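Local atomic coordinates of NAD-dependent deacetylase 2 (Archaeoglobus fulgidus, PDB entry 1S7G), a protein that uses NAD to remove acetyl groups from lysines of proteins such as the chromatin protein Alba, strengthening Alba's grip on DNA and repressing transcription. Residues 179-184 / 204-209; 17-22 / 94-99; 186-191 / 212-217. All blocks are in the same frame, centred on the assembly; numbering follows the deposited sequence.

Interaction 1 of 3, residues 179-184 / 204-209; sequences EEAKHC and YIAKKA. With ZN (zinc ion), chain G.
Ile205 and Ala206 pack against Ala181 and Lys182 where helices 179-183 and 204-209 run past each other, their axes 7.6 Å apart and inclined by 32°. The methyl CG2 of Ile205 spans two consecutive residues, reaching CB of Ala181 at 3.8 Å and CG of Lys182 at 3.6 Å; that CG lies opposite its own carbonyl carbon (chi1 -76°), which brings it to the methyl. Small residues let the backbones come close: the CA atoms of Ala181 and Ala206 are 4.6 Å apart, and Ala206 CA makes a CA-H...O contact of 3.2 Å with Ala181 O. One helical turn after Ile205, CB of Ala209 lies 3.3 Å from Lys182 O.

Further out, the Lys182 chain runs on extended to salt bridges with Glu48 and Asp46 of a second subunit. Glu180 and His183 instead serve a zinc ion, distinct from the four-cysteine zinc of this family. Glu180 chelates it with both carboxylate oxygens, His183 binds through NE2, and His17 with His130 of a third subunit completes the site. The His183 ring is held in its rotation by ND1, which donates in the ring plane to Glu179 OE1 (2.6 Å, 169°), meeting that oxygen from above the carboxylate plane.

Both helices lie on one face of the parallel sheet, Glu180 touching Val19 of strand 18-22 and Ala206 touching Met213 of strand 212-217.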
loop_
_atom_site.group_PDB
_atom_site.type_symbol
_atom_site.label_atom_id
_atom_site.label_comp_id
_atom_site.label_asym_id
_atom_site.label_seq_id
_atom_site.Cartn_x
_atom_site.Cartn_y
_atom_site.Cartn_z
ATOM N N GLU A 179 0.378 0.832 -6.506
ATOM C CA GLU A 179 1.597 0.043 -6.360
ATOM C C GLU A 179 1.189 -1.307 -5.787
ATOM O O GLU A 179 1.707 -2.355 -6.172
ATOM C CB GLU A 179 2.590 0.724 -5.416
ATOM C CG GLU A 179 3.716 -0.199 -4.946
ATOM C CD GLU A 179 4.473 -0.867 -6.096
ATOM O OE1 GLU A 179 5.199 -1.854 -5.835
ATOM O OE2 GLU A 179 4.354 -0.410 -7.258
ATOM N N GLU A 180 0.234 -1.269 -4.869
ATOM C CA GLU A 180 -0.264 -2.470 -4.228
ATOM C C GLU A 180 -0.858 -3.436 -5.263
ATOM O O GLU A 180 -0.593 -4.634 -5.227
ATOM C CB GLU A 180 -1.317 -2.076 -3.188
ATOM C CG GLU A 180 -1.658 -3.150 -2.223
ATOM C CD GLU A 180 -0.420 -3.741 -1.579
ATOM O OE1 GLU A 180 -0.105 -4.913 -1.878
ATOM O OE2 GLU A 180 0.240 -3.034 -0.789
ATOM N N ALA A 181 -1.646 -2.917 -6.199
ATOM C CA ALA A 181 -2.248 -3.770 -7.219
ATOM C C ALA A 181 -1.202 -4.350 -8.161
ATOM O O ALA A 181 -1.390 -5.435 -8.697
ATOM C CB ALA A 181 -3.296 -2.989 -8.021
ATOM N N LYS A 182 -0.093 -3.637 -8.342
ATOM C CA LYS A 182 0.968 -4.082 -9.244
ATOM C C LYS A 182 1.909 -5.150 -8.709
ATOM O O LYS A 182 2.554 -5.850 -9.492
ATOM C CB LYS A 182 1.804 -2.887 -9.720
ATOM C CG LYS A 182 1.124 -2.037 -10.778
ATOM C CD LYS A 182 2.092 -1.008 -11.354
ATOM C CE LYS A 182 1.441 -0.171 -12.450
ATOM N NZ LYS A 182 2.359 0.887 -12.952
ATOM N N HIS A 183 2.011 -5.287 -7.392
ATOM C CA HIS A 183 2.917 -6.293 -6.861
ATOM C C HIS A 183 2.258 -7.353 -5.986
ATOM O O HIS A 183 2.944 -8.174 -5.397
ATOM C CB HIS A 183 4.081 -5.618 -6.112
ATOM C CG HIS A 183 3.702 -5.029 -4.789
ATOM N ND1 HIS A 183 4.075 -3.757 -4.410
ATOM C CD2 HIS A 183 3.030 -5.552 -3.736
ATOM C CE1 HIS A 183 3.653 -3.525 -3.181
ATOM N NE2 HIS A 183 3.017 -4.599 -2.748
ATOM N N CYS A 184 0.931 -7.347 -5.900
ATOM C CA CYS A 184 0.251 -8.359 -5.100
ATOM C C CYS A 184 0.234 -9.669 -5.896
ATOM O O CYS A 184 0.410 -9.658 -7.116
ATOM C CB CYS A 184 -1.189 -7.931 -4.781
ATOM S SG CYS A 184 -2.333 -7.844 -6.205
ATOM N N TYR A 204 -7.980 -4.340 -13.214
ATOM C CA TYR A 204 -7.284 -4.500 -14.497
ATOM C C TYR A 204 -5.789 -4.311 -14.331
ATOM O O TYR A 204 -4.997 -4.916 -15.056
ATOM C CB TYR A 204 -7.823 -3.505 -15.532
ATOM C CG TYR A 204 -9.177 -3.910 -16.087
ATOM C CD1 TYR A 204 -9.276 -4.881 -17.085
ATOM C CD2 TYR A 204 -10.356 -3.370 -15.575
ATOM C CE1 TYR A 204 -10.515 -5.312 -17.561
ATOM C CE2 TYR A 204 -11.608 -3.796 -16.045
ATOM C CZ TYR A 204 -11.673 -4.771 -17.038
ATOM O OH TYR A 204 -12.887 -5.224 -17.499
ATOM N N ILE A 205 -5.403 -3.459 -13.385
ATOM C CA ILE A 205 -3.996 -3.225 -13.123
ATOM C C ILE A 205 -3.408 -4.486 -12.491
ATOM O O ILE A 205 -2.354 -4.959 -12.920
ATOM C CB ILE A 205 -3.795 -2.015 -12.187
ATOM C CG1 ILE A 205 -4.031 -0.721 -12.975
ATOM C CG2 ILE A 205 -2.387 -2.031 -11.590
ATOM C CD1 ILE A 205 -4.045 0.537 -12.115
ATOM N N ALA A 206 -4.095 -5.044 -11.493
ATOM C CA ALA A 206 -3.605 -6.267 -10.846
ATOM C C ALA A 206 -3.603 -7.423 -11.850
ATOM O O ALA A 206 -2.678 -8.229 -11.872
ATOM C CB ALA A 206 -4.465 -6.621 -9.621
ATOM N N LYS A 207 -4.636 -7.490 -12.688
ATOM C CA LYS A 207 -4.730 -8.544 -13.693
ATOM C C LYS A 207 -3.512 -8.500 -14.628
ATOM O O LYS A 207 -2.876 -9.518 -14.863
ATOM C CB LYS A 207 -6.018 -8.382 -14.509
ATOM C CG LYS A 207 -6.215 -9.428 -15.602
ATOM C CD LYS A 207 -6.544 -10.782 -15.004
ATOM C CE LYS A 207 -6.834 -11.821 -16.079
ATOM N NZ LYS A 207 -7.263 -13.114 -15.469
ATOM N N LYS A 208 -3.181 -7.324 -15.154
ATOM C CA LYS A 208 -2.024 -7.207 -16.048
ATOM C C LYS A 208 -0.714 -7.586 -15.341
ATOM O O LYS A 208 0.197 -8.141 -15.958
ATOM C CB LYS A 208 -1.891 -5.781 -16.613
ATOM C CG LYS A 208 -0.685 -5.613 -17.548
ATOM C CD LYS A 208 -0.380 -4.151 -17.866
ATOM C CE LYS A 208 -1.114 -3.660 -19.109
ATOM N NZ LYS A 208 -0.525 -4.222 -20.360
ATOM N N ALA A 209 -0.625 -7.276 -14.051
ATOM C CA ALA A 209 0.570 -7.582 -13.270
ATOM C C ALA A 209 0.702 -9.073 -12.964
ATOM O O ALA A 209 1.731 -9.511 -12.460
ATOM C CB ALA A 209 0.566 -6.784 -11.971
HETATM ZN ZN ZN G . 1.993 -4.680 -0.783
#

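Interaction 2 of 3, residues 17-22 / 94-99. With ZN (zinc ion), chain G.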
loop_
_atom_site.group_PDB
_atom_site.type_symbol
_atom_site.label_atom_id
_atom_site.label_comp_id
_atom_site.label_asym_id
_atom_site.label_seq_id
_atom_site.Cartn_x
_atom_site.Cartn_y
_atom_site.Cartn_z
ATOM N N HIS A 17 0.915 -12.387 -0.366
ATOM C CA HIS A 17 0.803 -10.938 -0.439
ATOM C C HIS A 17 -0.470 -10.534 -1.161
ATOM O O HIS A 17 -0.426 -9.886 -2.210
ATOM C CB HIS A 17 2.010 -10.362 -1.165
ATOM C CG HIS A 17 2.287 -8.934 -0.827
ATOM N ND1 HIS A 17 3.349 -8.550 -0.039
ATOM C CD2 HIS A 17 1.627 -7.797 -1.153
ATOM C CE1 HIS A 17 3.336 -7.237 0.104
ATOM N NE2 HIS A 17 2.300 -6.756 -0.562
ATOM N N ALA A 18 -1.605 -10.916 -0.588
ATOM C CA ALA A 18 -2.897 -10.620 -1.180
ATOM C C ALA A 18 -3.466 -9.276 -0.742
ATOM O O ALA A 18 -3.251 -8.834 0.385
ATOM C CB ALA A 18 -3.878 -11.732 -0.845
ATOM N N VAL A 19 -4.194 -8.633 -1.649
ATOM C CA VAL A 19 -4.817 -7.345 -1.372
ATOM C C VAL A 19 -6.339 -7.479 -1.514
ATOM O O VAL A 19 -6.831 -8.221 -2.359
ATOM C CB VAL A 19 -4.298 -6.258 -2.346
ATOM C CG1 VAL A 19 -4.947 -4.929 -2.044
ATOM C CG2 VAL A 19 -2.797 -6.134 -2.221
ATOM N N VAL A 20 -7.083 -6.765 -0.679
ATOM C CA VAL A 20 -8.540 -6.817 -0.728
ATOM C C VAL A 20 -9.110 -5.429 -1.027
ATOM O O VAL A 20 -8.802 -4.464 -0.328
ATOM C CB VAL A 20 -9.116 -7.302 0.621
ATOM C CG1 VAL A 20 -10.620 -7.413 0.536
ATOM C CG2 VAL A 20 -8.501 -8.636 1.005
ATOM N N PHE A 21 -9.922 -5.324 -2.073
ATOM C CA PHE A 21 -10.539 -4.042 -2.417
ATOM C C PHE A 21 -11.996 -4.155 -2.023
ATOM O O PHE A 21 -12.663 -5.102 -2.416
ATOM C CB PHE A 21 -10.453 -3.764 -3.920
ATOM C CG PHE A 21 -11.144 -2.497 -4.333
ATOM C CD1 PHE A 21 -10.449 -1.291 -4.369
ATOM C CD2 PHE A 21 -12.510 -2.496 -4.623
ATOM C CE1 PHE A 21 -11.101 -0.103 -4.683
ATOM C CE2 PHE A 21 -13.179 -1.309 -4.938
ATOM C CZ PHE A 21 -12.473 -0.112 -4.966
ATOM N N THR A 22 -12.501 -3.192 -1.262
ATOM C CA THR A 22 -13.890 -3.251 -0.819
ATOM C C THR A 22 -14.705 -2.012 -1.146
ATOM O O THR A 22 -14.190 -0.901 -1.165
ATOM C CB THR A 22 -13.976 -3.511 0.704
ATOM O OG1 THR A 22 -13.480 -2.374 1.424
ATOM C CG2 THR A 22 -13.145 -4.720 1.076
ATOM N N VAL A 94 -3.245 -11.605 3.698
ATOM C CA VAL A 94 -3.614 -10.267 3.236
ATOM C C VAL A 94 -2.626 -9.241 3.802
ATOM O O VAL A 94 -2.369 -9.207 5.012
ATOM C CB VAL A 94 -5.061 -9.900 3.686
ATOM C CG1 VAL A 94 -5.327 -8.427 3.451
ATOM C CG2 VAL A 94 -6.070 -10.736 2.916
ATOM N N LYS A 95 -2.084 -8.408 2.918
ATOM C CA LYS A 95 -1.106 -7.399 3.295
ATOM C C LYS A 95 -1.645 -5.982 3.217
ATOM O O LYS A 95 -1.022 -5.046 3.716
ATOM C CB LYS A 95 0.134 -7.517 2.401
ATOM C CG LYS A 95 1.018 -8.699 2.723
ATOM C CD LYS A 95 1.628 -8.548 4.100
ATOM C CE LYS A 95 2.675 -9.618 4.357
ATOM N NZ LYS A 95 2.098 -10.994 4.331
ATOM N N ALA A 96 -2.799 -5.815 2.589
ATOM C CA ALA A 96 -3.377 -4.492 2.476
ATOM C C ALA A 96 -4.847 -4.529 2.128
ATOM O O ALA A 96 -5.319 -5.435 1.446
ATOM C CB ALA A 96 -2.630 -3.689 1.430
ATOM N N VAL A 97 -5.572 -3.537 2.618
ATOM C CA VAL A 97 -6.984 -3.409 2.313
ATOM C C VAL A 97 -7.145 -2.049 1.655
ATOM O O VAL A 97 -6.731 -1.039 2.208
ATOM C CB VAL A 97 -7.859 -3.464 3.578
ATOM C CG1 VAL A 97 -9.262 -3.019 3.255
ATOM C CG2 VAL A 97 -7.887 -4.880 4.128
ATOM N N ILE A 98 -7.703 -2.034 0.454
ATOM C CA ILE A 98 -7.944 -0.788 -0.260
ATOM C C ILE A 98 -9.454 -0.626 -0.223
ATOM O O ILE A 98 -10.190 -1.534 -0.614
ATOM C CB ILE A 98 -7.495 -0.871 -1.727
ATOM C CG1 ILE A 98 -5.998 -1.152 -1.801
ATOM C CG2 ILE A 98 -7.834 0.423 -2.435
ATOM C CD1 ILE A 98 -5.511 -1.469 -3.199
ATOM N N THR A 99 -9.932 0.517 0.240
ATOM C CA THR A 99 -11.369 0.682 0.319
ATOM C C THR A 99 -11.863 2.029 -0.134
ATOM O O THR A 99 -11.129 3.022 -0.115
ATOM C CB THR A 99 -11.893 0.421 1.762
ATOM O OG1 THR A 99 -13.324 0.395 1.755
ATOM C CG2 THR A 99 -11.433 1.512 2.716
HETATM ZN ZN ZN G . 1.993 -4.680 -0.783
#
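The His17 imidazole carries Lys95 over one face: CG of Lys95 stands 3.7 Å from the ring centroid and only 12° off the normal, a CH-pi contact, while His17 NE2 binds the zinc ion shared with Glu180 and His183 at 2.1 Å. The Phe21 ring meets Ile98 obliquely, its CD1 lying 3.7 Å from the methyl CG2. The two rings belong to 17-22, whose strand pairs in parallel with 94-99 in the central sheet of the Rossmann-like domain of sirtuins.

Four backbone hydrogen bonds join the strands: Lys95 N to Ala18 O, Val20 N to Ala96 O, Ile98 N to Val20 O and Thr22 N to Ile98 O. A beta bulge interrupts the pairing, since Ala18 faces Val94 but Val19 faces Ala96. Lys95 is the extra residue, its CB turned toward His17, and the CG position (chi1 -74°, opposite the carbonyl carbon) brings the chain over the imidazole; NZ then turns to Lys16 O.

Val19 and Ile98 share the sheet face of Phe21, CG1 of Val19 touching CD1 of Ile98 at 3.7 Å beneath helix 171-183. On the other face the side chains of Val20 and Val94 cross at about a right angle, their CG2 methyls 3.7 Å apart, and helix 80-90 covers them. Phe21 also touches Phe187 and the NAD-binding Ser192; an alanine here would probably leave the Ile98 methyl without its ring partner and open a gap beside the cofactor-binding loop. At the C-terminal ends, two buried hydroxyls close the pairing: Thr22 OG1, also bonded to His106, is 2.8 Å from Thr99 OG1, which in turn accepts from Asn101 N.

Interaction 3 of 3, residues 186-191 / 212-217. With NAD (nicotinamide-adenine-dinucleotide), chain L.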
loop_
_atom_site.group_PDB
_atom_site.type_symbol
_atom_site.label_atom_id
_atom_site.label_comp_id
_atom_site.label_asym_id
_atom_site.label_seq_id
_atom_site.Cartn_x
_atom_site.Cartn_y
_atom_site.Cartn_z
ATOM N N ALA A 186 -2.324 -11.901 -5.224
ATOM C CA ALA A 186 -3.746 -12.217 -5.191
ATOM C C ALA A 186 -4.509 -10.907 -4.967
ATOM O O ALA A 186 -4.169 -10.126 -4.074
ATOM C CB ALA A 186 -4.042 -13.194 -4.071
ATOM N N PHE A 187 -5.537 -10.669 -5.773
ATOM C CA PHE A 187 -6.331 -9.448 -5.659
ATOM C C PHE A 187 -7.808 -9.832 -5.546
ATOM O O PHE A 187 -8.384 -10.371 -6.488
ATOM C CB PHE A 187 -6.104 -8.563 -6.897
ATOM C CG PHE A 187 -6.733 -7.190 -6.803
ATOM C CD1 PHE A 187 -6.031 -6.121 -6.253
ATOM C CD2 PHE A 187 -8.028 -6.967 -7.272
ATOM C CE1 PHE A 187 -6.604 -4.849 -6.170
ATOM C CE2 PHE A 187 -8.619 -5.694 -7.196
ATOM C CZ PHE A 187 -7.905 -4.634 -6.644
ATOM N N MET A 188 -8.423 -9.532 -4.404
ATOM C CA MET A 188 -9.827 -9.873 -4.178
ATOM C C MET A 188 -10.744 -8.662 -3.990
ATOM O O MET A 188 -10.464 -7.779 -3.187
ATOM C CB MET A 188 -9.941 -10.805 -2.956
ATOM C CG MET A 188 -11.367 -11.192 -2.564
ATOM S SD MET A 188 -11.416 -12.591 -1.387
ATOM C CE MET A 188 -11.244 -11.747 0.203
ATOM N N VAL A 189 -11.838 -8.636 -4.738
ATOM C CA VAL A 189 -12.813 -7.555 -4.649
ATOM C C VAL A 189 -14.010 -8.036 -3.839
ATOM O O VAL A 189 -14.503 -9.145 -4.047
ATOM C CB VAL A 189 -13.306 -7.117 -6.046
ATOM C CG1 VAL A 189 -14.435 -6.124 -5.906
ATOM C CG2 VAL A 189 -12.162 -6.489 -6.842
ATOM N N VAL A 190 -14.478 -7.207 -2.915
ATOM C CA VAL A 190 -15.620 -7.575 -2.085
ATOM C C VAL A 190 -16.607 -6.424 -1.994
ATOM O O VAL A 190 -16.276 -5.361 -1.490
ATOM C CB VAL A 190 -15.181 -7.954 -0.641
ATOM C CG1 VAL A 190 -16.383 -8.380 0.172
ATOM C CG2 VAL A 190 -14.145 -9.078 -0.676
ATOM N N GLY A 191 -17.818 -6.641 -2.492
ATOM C CA GLY A 191 -18.844 -5.615 -2.423
ATOM C C GLY A 191 -18.632 -4.297 -3.155
ATOM O O GLY A 191 -18.899 -3.231 -2.599
ATOM N N LYS A 212 -3.703 -13.317 -9.068
ATOM C CA LYS A 212 -4.885 -14.159 -9.198
ATOM C C LYS A 212 -6.041 -13.230 -8.828
ATOM O O LYS A 212 -5.899 -12.387 -7.944
ATOM C CB LYS A 212 -4.819 -15.334 -8.222
ATOM C CG LYS A 212 -3.628 -16.256 -8.420
ATOM C CD LYS A 212 -3.742 -17.053 -9.707
ATOM C CE LYS A 212 -2.548 -17.988 -9.879
ATOM N NZ LYS A 212 -2.579 -18.703 -11.185
ATOM N N MET A 213 -7.188 -13.388 -9.477
ATOM C CA MET A 213 -8.306 -12.493 -9.216
ATOM C C MET A 213 -9.545 -13.166 -8.647
ATOM O O MET A 213 -10.049 -14.140 -9.208
ATOM C CB MET A 213 -8.687 -11.783 -10.510
ATOM C CG MET A 213 -7.512 -11.280 -11.319
ATOM S SD MET A 213 -6.803 -9.808 -10.596
ATOM C CE MET A 213 -8.220 -8.726 -10.562
ATOM N N ILE A 214 -10.054 -12.614 -7.551
ATOM C CA ILE A 214 -11.248 -13.142 -6.906
ATOM C C ILE A 214 -12.251 -12.011 -6.683
ATOM O O ILE A 214 -11.864 -10.894 -6.345
ATOM C CB ILE A 214 -10.915 -13.708 -5.523
ATOM C CG1 ILE A 214 -9.832 -14.775 -5.635
ATOM C CG2 ILE A 214 -12.178 -14.228 -4.861
ATOM C CD1 ILE A 214 -9.247 -15.168 -4.296
ATOM N N ILE A 215 -13.534 -12.286 -6.872
ATOM C CA ILE A 215 -14.537 -11.269 -6.608
ATOM C C ILE A 215 -15.727 -11.904 -5.899
ATOM O O ILE A 215 -16.157 -13.002 -6.249
ATOM C CB ILE A 215 -15.022 -10.541 -7.897
ATOM C CG1 ILE A 215 -16.030 -9.451 -7.518
ATOM C CG2 ILE A 215 -15.666 -11.515 -8.864
ATOM C CD1 ILE A 215 -16.352 -8.481 -8.651
ATOM N N VAL A 216 -16.219 -11.210 -4.875
ATOM C CA VAL A 216 -17.363 -11.639 -4.090
ATOM C C VAL A 216 -18.303 -10.450 -4.110
ATOM O O VAL A 216 -17.996 -9.394 -3.554
ATOM C CB VAL A 216 -16.979 -11.941 -2.622
ATOM C CG1 VAL A 216 -18.227 -12.254 -1.826
ATOM C CG2 VAL A 216 -15.995 -13.106 -2.555
ATOM N N ASN A 217 -19.445 -10.623 -4.757
ATOM C CA ASN A 217 -20.404 -9.549 -4.875
ATOM C C ASN A 217 -21.819 -10.106 -4.942
ATOM O O ASN A 217 -22.023 -11.250 -5.339
ATOM C CB ASN A 217 -20.096 -8.757 -6.136
ATOM C CG ASN A 217 -20.255 -7.275 -5.940
ATOM O OD1 ASN A 217 -19.587 -6.673 -5.095
ATOM N ND2 ASN A 217 -21.147 -6.669 -6.718
HETATM P PA NAD L . -21.649 0.461 -5.296
HETATM O O1A NAD L . -21.478 0.846 -6.644
HETATM O O2A NAD L . -22.856 0.974 -4.688
HETATM O O5B NAD L . -21.498 -1.086 -5.302
HETATM C C5B NAD L . -21.674 -2.010 -4.147
HETATM C C4B NAD L . -21.765 -3.425 -4.738
HETATM O O4B NAD L . -21.912 -4.337 -3.617
HETATM C C3B NAD L . -23.009 -3.708 -5.702
HETATM O O3B NAD L . -22.412 -4.128 -6.961
HETATM C C2B NAD L . -23.867 -4.788 -5.051
HETATM O O2B NAD L . -24.437 -5.794 -5.834
HETATM C C1B NAD L . -22.896 -5.324 -3.941
HETATM N N9A NAD L . -23.542 -5.682 -2.645
HETATM C C8A NAD L . -24.659 -5.247 -1.938
HETATM N N7A NAD L . -24.824 -5.884 -0.789
HETATM C C5A NAD L . -23.830 -6.783 -0.641
HETATM C C6A NAD L . -23.374 -7.838 0.416
HETATM N N6A NAD L . -23.975 -8.071 1.500
HETATM N N1A NAD L . -22.189 -8.591 0.141
HETATM C C2A NAD L . -21.390 -8.485 -1.029
HETATM N N3A NAD L . -21.789 -7.507 -2.049
HETATM C C4A NAD L . -22.995 -6.678 -1.820
HETATM O O3 NAD L . -20.458 0.864 -4.408
HETATM P PN NAD L . -18.948 1.014 -4.670
HETATM O O1N NAD L . -18.567 -0.036 -5.542
HETATM O O2N NAD L . -18.356 1.093 -3.312
HETATM O O5D NAD L . -18.879 2.445 -5.546
HETATM C C5D NAD L . -19.227 3.674 -4.852
HETATM C C4D NAD L . -18.842 4.970 -5.516
HETATM O O4D NAD L . -18.989 4.982 -7.016
HETATM C C3D NAD L . -19.717 6.168 -4.991
HETATM O O3D NAD L . -18.879 7.351 -4.710
HETATM C C2D NAD L . -20.841 6.392 -6.130
HETATM O O2D NAD L . -21.385 7.733 -6.222
HETATM C C1D NAD L . -20.125 5.855 -7.470
HETATM N N1N NAD L . -21.042 5.055 -8.399
HETATM C C2N NAD L . -21.556 5.803 -9.615
HETATM C C3N NAD L . -22.384 5.143 -10.589
HETATM C C7N NAD L . -22.961 5.869 -11.811
HETATM O O7N NAD L . -23.557 5.178 -12.746
HETATM N N7N NAD L . -22.884 7.238 -11.841
HETATM C C4N NAD L . -22.754 3.603 -10.370
HETATM C C5N NAD L . -22.248 2.833 -9.127
HETATM C C6N NAD L . -21.393 3.584 -8.159
#
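Phe187, Val189 and Gly191 donate their backbone N-H groups to Lys212 O, Ile214 O and Val216 O of the neighbouring parallel strand, while Ile214 N and Val216 N return bonds to Phe187 O and Val189 O. The series runs from Phe187 N to Lys212 O (2.8 Å) through to Gly191 N to Val216 O (3.0 Å), without a shift of register.

Apolar contacts occupy both faces of the sheet. On one, CE of Met213 reaches CD2 of Phe187 at 3.7 Å, its doubly bent chain curling back toward the ring, and CG1 of Ile215 lies alongside CB of Val189 at 3.9 Å. On the other, CG2 of Ile214 touches both CG and SD of Met188.

Polar contacts gather at the C-terminal ends, where the dinucleotide binds. Asn217 ND2 donates to O3B of the adenosine ribose (2.8 Å, 149°) and also to Glu219 O, two bonds that set the amide's orientation. Asn217 OD1 comes within 3.0 Å of Gly191 CA and also takes a weak hydrogen bond from Ser192 N. Gly191, whose positive phi (63°) favours glycine, turns the chain into the cofactor-binding loop.

The pair belongs to a beta-alpha-beta crossover: helix 202-209 covers Phe187 and Met213, helix 235-250 backs Met188, Val190 and Val216, and strand 18-22 continues the sheet beyond 186-190.

In the fold
Interactions 2 and 3 form adjoining parts of one parallel sheet, tied by probable backbone bonds such as Phe21 N to Met188 O, with centres about 9 Å apart. Both are buried and rely on main-chain hydrogen bonding and apolar faces, but only interaction 3 bonds NAD; the paired threonines of interaction 2 lie beside NAD-binding residues. Interaction 1 is different: only partly buried, it packs two helices over that sheet through alanines and the Ile205 methyl, and places Ala206 against Phe187 of interaction 3. Its zinc ligands meet His17, so an intersubunit metal site lies just before strand 18-22, whereas NAD sits at the C-terminal ends of strands 186-190 and 212-217.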